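DNA polymerase (Bacillus phage phi29, PDB 2PYL) replicates the viral genome by protein-primed, magnesium-dependent DNA synthesis with strand displacement, and proofreads its product with a 3'-5' exonuclease. Local coordinates at residues Met246-Asn251 / Trp483-Thr488; Ala445-Asp450 / Pro468-Asp473. The protein carries 2 engineered substitutions. All coordinates share one frame; numbering follows the deposited sequence.

Both contacts belong to the polymerization region and meet on one side of its catalytic sheet. Contact 1 (246-251 with 483-488) is a buried antiparallel strand pair with 649 Å² between its segments, held by four backbone hydrogen bonds and carrying a magnesium-binding aspartate. Contact 2 (445-450 with 468-473), only partly buried, encloses 170 Å², has no hydrogen bond between its segments, and packs the end of helix 427-447 against a loop nearer the surface. Its chain segments fall inside the loop that contact 1 closes, and the two centres lie about 13 Å apart. Phe248 joins them: its CZ is 4.0 Å from Pro468 CD, and its CE2 is 4.1 Å from Ile471 CD1.

Contact 1. Residues Met246-Asn251 / Trp483-Thr488; sequences MVFDVN and WAHEST. With MG (magnesium ion), chain E.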
loop_
_atom_site.group_PDB
_atom_site.type_symbol
_atom_site.label_atom_id
_atom_site.label_comp_id
_atom_site.label_asym_id
_atom_site.label_seq_id
_atom_site.Cartn_x
_atom_site.Cartn_y
_atom_site.Cartn_z
ATOM N N MET C 246 11.374 24.203 -4.409
ATOM C CA MET C 246 12.095 23.096 -3.807
ATOM C C MET C 246 11.159 22.193 -2.998
ATOM O O MET C 246 10.104 22.626 -2.508
ATOM C CB MET C 246 13.233 23.624 -2.920
ATOM C CG MET C 246 12.796 24.499 -1.717
ATOM S SD MET C 246 14.088 25.609 -1.066
ATOM C CE MET C 246 15.477 24.488 -0.922
ATOM N N VAL C 247 11.578 20.939 -2.859
ATOM C CA VAL C 247 10.842 19.922 -2.123
ATOM C C VAL C 247 11.693 19.412 -0.976
ATOM O O VAL C 247 12.868 19.069 -1.155
ATOM C CB VAL C 247 10.439 18.729 -3.026
ATOM C CG1 VAL C 247 9.579 17.717 -2.232
ATOM C CG2 VAL C 247 9.706 19.249 -4.268
ATOM N N PHE C 248 11.092 19.407 0.207
ATOM C CA PHE C 248 11.689 18.809 1.382
ATOM C C PHE C 248 10.919 17.546 1.706
ATOM O O PHE C 248 9.691 17.538 1.674
ATOM C CB PHE C 248 11.659 19.760 2.571
ATOM C CG PHE C 248 12.617 20.916 2.451
ATOM C CD1 PHE C 248 12.235 22.090 1.812
ATOM C CD2 PHE C 248 13.897 20.834 2.978
ATOM C CE1 PHE C 248 13.114 23.157 1.697
ATOM C CE2 PHE C 248 14.779 21.905 2.865
ATOM C CZ PHE C 248 14.380 23.064 2.221
ATOM N N ASP C 249 11.648 16.488 2.029
ATOM C CA ASP C 249 11.069 15.166 2.243
ATOM C C ASP C 249 11.609 14.574 3.531
ATOM O O ASP C 249 12.818 14.424 3.666
ATOM C CB ASP C 249 11.473 14.238 1.086
ATOM C CG ASP C 249 10.344 13.362 0.618
ATOM O OD1 ASP C 249 9.334 13.946 0.194
ATOM O OD2 ASP C 249 10.450 12.112 0.633
ATOM N N VAL C 250 10.727 14.210 4.460
ATOM C CA VAL C 250 11.183 13.584 5.702
ATOM C C VAL C 250 11.818 12.211 5.446
ATOM O O VAL C 250 11.327 11.424 4.634
ATOM C CB VAL C 250 10.072 13.461 6.764
ATOM C CG1 VAL C 250 10.643 12.873 8.055
ATOM C CG2 VAL C 250 9.452 14.815 7.069
ATOM N N ASN C 251 12.930 11.942 6.125
ATOM C CA ASN C 251 13.596 10.649 6.029
ATOM C C ASN C 251 12.799 9.655 6.863
ATOM O O ASN C 251 12.874 9.668 8.095
ATOM C CB ASN C 251 15.059 10.738 6.500
ATOM C CG ASN C 251 15.870 11.791 5.733
ATOM O OD1 ASN C 251 15.847 11.836 4.507
ATOM N ND2 ASN C 251 16.571 12.653 6.464
ATOM N N TRP C 483 14.235 16.517 7.744
ATOM C CA TRP C 483 13.842 16.880 6.400
ATOM C C TRP C 483 15.056 16.867 5.468
ATOM O O TRP C 483 16.090 17.454 5.763
ATOM C CB TRP C 483 13.186 18.254 6.384
ATOM C CG TRP C 483 11.923 18.320 7.192
ATOM C CD1 TRP C 483 11.830 18.547 8.532
ATOM C CD2 TRP C 483 10.585 18.167 6.715
ATOM N NE1 TRP C 483 10.519 18.542 8.919
ATOM C CE2 TRP C 483 9.731 18.306 7.821
ATOM C CE3 TRP C 483 10.025 17.916 5.462
ATOM C CZ2 TRP C 483 8.353 18.203 7.717
ATOM C CZ3 TRP C 483 8.652 17.835 5.359
ATOM C CH2 TRP C 483 7.830 17.970 6.484
ATOM N N ALA C 484 14.918 16.173 4.345
ATOM C CA ALA C 484 15.910 16.211 3.287
ATOM C C ALA C 484 15.426 17.211 2.256
ATOM O O ALA C 484 14.278 17.143 1.831
ATOM C CB ALA C 484 16.055 14.827 2.648
ATOM N N HIS C 485 16.284 18.152 1.873
ATOM C CA HIS C 485 16.078 18.899 0.634
ATOM C C HIS C 485 16.275 17.897 -0.506
ATOM O O HIS C 485 17.405 17.535 -0.855
ATOM C CB HIS C 485 17.058 20.077 0.531
ATOM C CG HIS C 485 16.959 20.844 -0.751
ATOM N ND1 HIS C 485 18.005 21.588 -1.252
ATOM C CD2 HIS C 485 15.943 20.982 -1.636
ATOM C CE1 HIS C 485 17.636 22.157 -2.385
ATOM N NE2 HIS C 485 16.391 21.802 -2.644
ATOM N N GLU C 486 15.167 17.423 -1.067
ATOM C CA GLU C 486 15.224 16.317 -2.016
ATOM C C GLU C 486 15.507 16.797 -3.429
ATOM O O GLU C 486 16.334 16.210 -4.133
ATOM C CB GLU C 486 13.926 15.520 -2.016
ATOM C CG GLU C 486 14.008 14.306 -2.946
ATOM C CD GLU C 486 12.786 13.414 -2.878
ATOM O OE1 GLU C 486 11.647 13.945 -2.983
ATOM O OE2 GLU C 486 12.981 12.181 -2.728
ATOM N N SER C 487 14.800 17.841 -3.851
ATOM C CA SER C 487 14.984 18.373 -5.181
ATOM C C SER C 487 14.687 19.862 -5.274
ATOM O O SER C 487 14.139 20.457 -4.360
ATOM C CB SER C 487 14.136 17.590 -6.192
ATOM O OG SER C 487 12.765 17.659 -5.893
ATOM N N THR C 488 15.095 20.438 -6.403
ATOM C CA THR C 488 14.777 21.805 -6.771
ATOM C C THR C 488 14.243 21.761 -8.205
ATOM O O THR C 488 14.787 21.059 -9.051
ATOM C CB THR C 488 16.034 22.710 -6.669
ATOM O OG1 THR C 488 16.508 22.711 -5.319
ATOM C CG2 THR C 488 15.739 24.146 -7.090
HETATM MG MG MG E . 8.552 10.862 0.395
HETATM O O HOH W 1 8.705 13.768 -2.331
HETATM O O HOH W 2 9.941 11.683 -2.447
HETATM O O HOH W 3 10.082 9.760 -0.772
#
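In the palm sheet of this family B polymerase, strand 245-250 supplies Asp249 to the catalytic magnesium site and pairs antiparallel with the edge strand 483-489. Val247 N donates to Ser487 O and Glu486 N to Val247 O, so Val247 faces two residues across a classic beta bulge. Beyond it, Asp249 N binds Ala484 O at 2.7 Å, and Ala484 N returns a bond to Asp249 O.

The sheet's two faces differ in chemistry. On the face of Met246, Phe248 and Val250 the contacts are apolar or aromatic. Val250 CG2 sits 3.3 Å from the centroid of the Trp483 six-membered ring and 2° off its normal, a nearly vertical CH-pi contact; helix 427-447 also touches this indole, through Thr440, Thr441 and Ala444. Met246 brings its methyl over the His485 imidazole, CE lying 3.5 Å from the ring centroid, because its chain bends at chi3 (-48°). Between these two contacts, Phe248 CE2 packs on His485 CB while Phe248 CB meets Trp483 CE3.

On the other face, the side chains of Asp249 and Glu486 run alongside each other, their carboxylates stacked with planes 22° apart. Asp249 OD1 and Glu486 OE1 are 3.9 Å apart. Water 1 lies between these two oxygens and water 2 between Asp249 OD2 and Glu486 OE1, each placed to donate, though other acceptors compete for their protons. Glu486 reaches there with an extended chain. Asp458 shares the magnesium, and the bound thymidine triphosphate touches Asp249. The metal bond from this contact is made by Asp249 OD2, 2.3 Å from the magnesium ion, with water 3 as a further ligand at 2.2 Å.

Contact 2. Residues Ala445-Asp450 / Pro468-Asp473; sequences AQACYD and PDVIKD
The backbones of 445-450 and 468-473 stay well separated, the nearest CA pairs being Ala447 with Val470 at 6.9 Å and Cys448 with Pro468 at 7.3 Å, and no hydrogen bond joins them. At Cys448 the backbone departs from the helical conformation, ending helix 427-447, and its N still makes a weak bond to Ala445 O. In the facing loop Ile471 N bonds to Pro468 O, a turn that brings Pro468, Val470 and Ile471 round to the helix end.

Pro468 and Ile471 meet the Cys448 sulfur, and Val470 chiefly Ala447. With SG anti to the carbonyl carbon (chi1 -55°), the thiol projects from the helix end toward the loop and meets three apolar groups: Pro468 CG at 3.9 Å from Cys448 SG, Ile471 CG2 at 4.1 Å, and Val470 CG1 somewhat farther. All are at van der Waals range, so the evidence is for apolar packing. Val470 is set over the last turn of the helix, its CG1 placed between the backbone N and carbonyl carbon (chi1 71°). This branch reaches Ala447 O at 3.7 Å and also Ala447 CB, while the other branch, CG2, meets the same methyl group at slightly longer range. Ala447 and Val470 form the more exposed part of the contact, whereas Cys448 and Ile471 are buried.

Beneath the contact lies the palm sheet: Cys448 and Pro468 both touch Leu462 of strand 459-463, Pro468 and Ile471 pack on Phe248 of strand 245-250, and Ala445, one turn back along helix 427-447, rests on Ile452 and Cys455 of strand 452-456.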
loop_
_atom_site.group_PDB
_atom_site.type_symbol
_atom_site.label_atom_id
_atom_site.label_comp_id
_atom_site.label_asym_id
_atom_site.label_seq_id
_atom_site.Cartn_x
_atom_site.Cartn_y
_atom_site.Cartn_z
ATOM N N ALA C 445 5.305 23.170 7.544
ATOM C CA ALA C 445 4.538 23.906 6.531
ATOM C C ALA C 445 4.127 25.290 7.036
ATOM O O ALA C 445 4.243 26.291 6.327
ATOM C CB ALA C 445 3.310 23.107 6.116
ATOM N N GLN C 446 3.657 25.323 8.278
ATOM C CA GLN C 446 3.224 26.539 8.922
ATOM C C GLN C 446 4.381 27.537 9.169
ATOM O O GLN C 446 4.181 28.746 9.090
ATOM C CB GLN C 446 2.522 26.209 10.255
ATOM C CG GLN C 446 1.924 27.418 10.956
ATOM C CD GLN C 446 0.953 28.172 10.076
ATOM O OE1 GLN C 446 0.174 27.566 9.335
ATOM N NE2 GLN C 446 0.994 29.493 10.143
ATOM N N ALA C 447 5.563 27.013 9.490
ATOM C CA ALA C 447 6.758 27.836 9.680
ATOM C C ALA C 447 7.209 28.469 8.365
ATOM O O ALA C 447 7.819 29.531 8.372
ATOM C CB ALA C 447 7.879 27.025 10.304
ATOM N N CYS C 448 6.882 27.827 7.246
ATOM C CA CYS C 448 7.197 28.332 5.897
ATOM C C CYS C 448 5.976 28.901 5.171
ATOM O O CYS C 448 5.924 28.923 3.935
ATOM C CB CYS C 448 7.805 27.208 5.067
ATOM S SG CYS C 448 9.233 26.481 5.862
ATOM N N TYR C 449 5.013 29.378 5.952
ATOM C CA TYR C 449 3.735 29.889 5.447
ATOM C C TYR C 449 3.856 30.812 4.219
ATOM O O TYR C 449 3.126 30.645 3.239
ATOM C CB TYR C 449 3.006 30.614 6.578
ATOM C CG TYR C 449 1.592 30.995 6.230
ATOM C CD1 TYR C 449 0.570 30.047 6.264
ATOM C CD2 TYR C 449 1.274 32.299 5.858
ATOM C CE1 TYR C 449 -0.732 30.400 5.947
ATOM C CE2 TYR C 449 -0.010 32.648 5.530
ATOM C CZ TYR C 449 -1.007 31.702 5.584
ATOM O OH TYR C 449 -2.274 32.058 5.247
ATOM N N ASP C 450 4.787 31.761 4.260
ATOM C CA ASP C 450 4.983 32.699 3.129
ATOM C C ASP C 450 5.460 32.056 1.813
ATOM O O ASP C 450 5.304 32.650 0.743
ATOM C CB ASP C 450 5.888 33.883 3.527
ATOM C CG ASP C 450 7.338 33.469 3.852
ATOM O OD1 ASP C 450 8.198 34.384 3.972
ATOM O OD2 ASP C 450 7.627 32.257 4.011
ATOM N N PRO C 468 14.831 27.654 4.018
ATOM C CA PRO C 468 14.412 28.653 5.004
ATOM C C PRO C 468 15.229 28.522 6.274
ATOM O O PRO C 468 15.484 27.406 6.714
ATOM C CB PRO C 468 12.942 28.302 5.264
ATOM C CG PRO C 468 12.525 27.527 4.061
ATOM C CD PRO C 468 13.725 26.755 3.656
ATOM N N ASP C 469 15.636 29.660 6.840
ATOM C CA ASP C 469 16.429 29.694 8.067
ATOM C C ASP C 469 15.682 29.087 9.275
ATOM O O ASP C 469 16.288 28.532 10.187
ATOM C CB ASP C 469 16.890 31.132 8.369
ATOM C CG ASP C 469 18.035 31.616 7.437
ATOM O OD1 ASP C 469 18.573 30.830 6.615
ATOM O OD2 ASP C 469 18.414 32.806 7.539
ATOM N N VAL C 470 14.363 29.175 9.266
ATOM C CA VAL C 470 13.547 28.640 10.351
ATOM C C VAL C 470 13.561 27.090 10.456
ATOM O O VAL C 470 13.326 26.548 11.544
ATOM C CB VAL C 470 12.092 29.180 10.235
ATOM C CG1 VAL C 470 11.372 28.549 9.044
ATOM C CG2 VAL C 470 11.332 28.969 11.537
ATOM N N ILE C 471 13.838 26.383 9.352
ATOM C CA ILE C 471 13.958 24.901 9.376
ATOM C C ILE C 471 15.392 24.364 9.167
ATOM O O ILE C 471 15.586 23.148 9.124
ATOM C CB ILE C 471 12.996 24.198 8.364
ATOM C CG1 ILE C 471 13.310 24.577 6.915
ATOM C CG2 ILE C 471 11.532 24.522 8.677
ATOM C CD1 ILE C 471 12.666 23.649 5.924
ATOM N N LYS C 472 16.386 25.255 9.065
ATOM C CA LYS C 472 17.790 24.857 8.799
ATOM C C LYS C 472 18.317 23.788 9.761
ATOM O O LYS C 472 19.089 22.906 9.360
ATOM C CB LYS C 472 18.737 26.064 8.877
ATOM C CG LYS C 472 18.712 26.992 7.676
ATOM C CD LYS C 472 19.808 26.716 6.637
ATOM C CE LYS C 472 19.822 27.823 5.563
ATOM N NZ LYS C 472 20.915 27.682 4.548
ATOM N N ASP C 473 17.920 23.889 11.028
ATOM C CA ASP C 473 18.419 22.993 12.065
ATOM C C ASP C 473 17.732 21.611 12.076
ATOM O O ASP C 473 18.150 20.723 12.817
ATOM C CB ASP C 473 18.306 23.661 13.443
ATOM C CG ASP C 473 19.198 24.906 13.580
ATOM O OD1 ASP C 473 20.217 25.037 12.851
ATOM O OD2 ASP C 473 18.874 25.765 14.432
#